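Local coordinates for protein putative transcriptional regulator (Streptomyces coelicolor A3, PDB 2PQQ) that probably binds cAMP through this N-terminal cyclic nucleotide-binding domain and DNA through the rest of the full-length protein, regulating transcription, at residues L59-P64 with N69-V74. Numbering follows the deposited sequence.
Sequences LHRTSP and NMLAVV
L59 meets V74 and A72 on one face of an antiparallel hairpin: its CD1 lies 4.0 Å from V74 CG2 and 4.4 Å from A72 CB. Beside them, L71 CD1 sits tightly, 3.2 Å from R61 CZ, above the centre of one guanidinium face. The R61 chain starts anti to its own amide nitrogen (chi1 -175°) and bends at chi3 (-60°), which brings the flat group across the leucine methyl. Replacing R61 with an alanine would probably leave L71 CD1 without that planar cover and T92 O without its NE donor. A classic beta bulge shifts the register by one here: L71 and A72 together stand opposite the single residue L59. L59 O accepts a hydrogen bond from L71 N (2.7 Å) and a weak one from A72 N (3.3 Å), while L59 N donates to A72 O (2.8 Å). Farther out, R61 and N69 form a doubly hydrogen-bonded pair, N69 N to R61 O at 2.7 Å and R61 N to N69 O at 3.0 Å. H60 shares the other face with M70, but its imidazole leads away from strand 68-74, hydrogen-bonded to E68 OE2 and T96 OG1. Strand 57-62 runs between strands 94-97 and 68-74 in this cupin-type domain, and I80 of strand 79-80 packs on L59 and V74.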
loop_
_atom_site.group_PDB
_atom_site.type_symbol
_atom_site.label_atom_id
_atom_site.label_comp_id
_atom_site.label_asym_id
_atom_site.label_seq_id
_atom_site.Cartn_x
_atom_site.Cartn_y
_atom_site.Cartn_z
ATOM N N LEU A 59 1.095 18.782 -12.132
ATOM C CA LEU A 59 0.101 17.760 -12.436
ATOM C C LEU A 59 -1.153 18.009 -11.588
ATOM O O LEU A 59 -1.035 18.314 -10.400
ATOM C CB LEU A 59 0.669 16.354 -12.200
ATOM C CG LEU A 59 1.772 15.844 -13.139
ATOM C CD1 LEU A 59 2.352 14.554 -12.616
ATOM C CD2 LEU A 59 1.224 15.632 -14.534
ATOM N N HIS A 60 -2.337 17.949 -12.214
ATOM C CA HIS A 60 -3.618 18.184 -11.504
ATOM C C HIS A 60 -4.796 17.350 -12.052
ATOM O O HIS A 60 -4.789 16.912 -13.207
ATOM C CB HIS A 60 -3.977 19.680 -11.444
ATOM C CG HIS A 60 -3.922 20.369 -12.771
ATOM N ND1 HIS A 60 -5.034 20.548 -13.566
ATOM C CD2 HIS A 60 -2.879 20.892 -13.460
ATOM C CE1 HIS A 60 -4.684 21.168 -14.677
ATOM N NE2 HIS A 60 -3.380 21.375 -14.646
ATOM N N ARG A 61 -5.816 17.174 -11.207
ATOM C CA ARG A 61 -6.937 16.271 -11.462
ATOM C C ARG A 61 -8.250 16.975 -11.084
ATOM O O ARG A 61 -8.292 17.761 -10.128
ATOM C CB ARG A 61 -6.728 14.986 -10.652
ATOM C CG ARG A 61 -7.744 13.868 -10.876
ATOM C CD ARG A 61 -7.275 12.559 -10.220
ATOM N NE ARG A 61 -5.993 12.099 -10.760
ATOM C CZ ARG A 61 -5.079 11.410 -10.077
ATOM N NH1 ARG A 61 -5.286 11.091 -8.807
ATOM N NH2 ARG A 61 -3.942 11.056 -10.665
ATOM N N THR A 62 -9.312 16.714 -11.847
ATOM C CA THR A 62 -10.563 17.434 -11.671
ATOM C C THR A 62 -11.343 16.894 -10.479
ATOM O O THR A 62 -11.663 15.706 -10.426
ATOM C CB THR A 62 -11.438 17.391 -12.939
ATOM O OG1 THR A 62 -10.649 17.759 -14.077
ATOM C CG2 THR A 62 -12.640 18.350 -12.811
ATOM N N SER A 63 -11.647 17.786 -9.535
ATOM C CA SER A 63 -12.370 17.443 -8.309
ATOM C C SER A 63 -13.828 17.073 -8.580
ATOM O O SER A 63 -14.414 17.559 -9.554
ATOM C CB SER A 63 -12.317 18.618 -7.324
ATOM O OG SER A 63 -10.994 18.819 -6.863
ATOM N N PRO A 64 -14.418 16.207 -7.720
ATOM C CA PRO A 64 -15.869 15.957 -7.693
ATOM C C PRO A 64 -16.719 17.229 -7.699
ATOM O O PRO A 64 -17.932 17.156 -7.900
ATOM C CB PRO A 64 -16.060 15.202 -6.377
ATOM C CG PRO A 64 -14.788 14.436 -6.227
ATOM C CD PRO A 64 -13.710 15.356 -6.740
ATOM N N ASN A 69 -7.521 19.896 -8.585
ATOM C CA ASN A 69 -6.694 19.680 -7.403
ATOM C C ASN A 69 -5.247 19.440 -7.808
ATOM O O ASN A 69 -4.980 18.625 -8.683
ATOM C CB ASN A 69 -7.197 18.485 -6.589
ATOM C CG ASN A 69 -6.547 18.390 -5.211
ATOM O OD1 ASN A 69 -6.626 19.317 -4.401
ATOM N ND2 ASN A 69 -5.926 17.251 -4.932
HETATM N N MSE A 70 -4.333 20.149 -7.151
HETATM C CA MSE A 70 -2.898 19.971 -7.328
HETATM C C MSE A 70 -2.464 18.561 -6.910
HETATM O O MSE A 70 -2.825 18.074 -5.845
HETATM C CB MSE A 70 -2.144 21.049 -6.528
HETATM C CG MSE A 70 -0.647 21.187 -6.834
HETATM SE SE MSE A 70 0.341 19.706 -6.063
HETATM C CE MSE A 70 2.099 20.472 -5.832
ATOM N N LEU A 71 -1.669 17.918 -7.759
ATOM C CA LEU A 71 -1.223 16.549 -7.523
ATOM C C LEU A 71 0.291 16.441 -7.300
ATOM O O LEU A 71 0.748 15.697 -6.429
ATOM C CB LEU A 71 -1.647 15.691 -8.710
ATOM C CG LEU A 71 -1.996 14.233 -8.485
ATOM C CD1 LEU A 71 -3.267 13.971 -9.255
ATOM C CD2 LEU A 71 -0.861 13.333 -8.949
ATOM N N ALA A 72 1.061 17.181 -8.100
ATOM C CA ALA A 72 2.523 17.228 -7.999
ATOM C C ALA A 72 3.068 18.422 -8.776
ATOM O O ALA A 72 2.383 18.969 -9.643
ATOM C CB ALA A 72 3.141 15.923 -8.528
ATOM N N VAL A 73 4.289 18.833 -8.455
ATOM C CA VAL A 73 5.042 19.764 -9.304
ATOM C C VAL A 73 6.342 19.069 -9.701
ATOM O O VAL A 73 7.167 18.724 -8.848
ATOM C CB VAL A 73 5.332 21.134 -8.629
ATOM C CG1 VAL A 73 6.264 21.978 -9.503
ATOM C CG2 VAL A 73 4.041 21.896 -8.371
ATOM N N VAL A 74 6.517 18.859 -10.999
ATOM C CA VAL A 74 7.611 18.042 -11.495
ATOM C C VAL A 74 8.662 18.922 -12.145
ATOM O O VAL A 74 8.353 19.698 -13.048
ATOM C CB VAL A 74 7.102 16.972 -12.502
ATOM C CG1 VAL A 74 8.261 16.112 -13.022
ATOM C CG2 VAL A 74 6.011 16.107 -11.884
#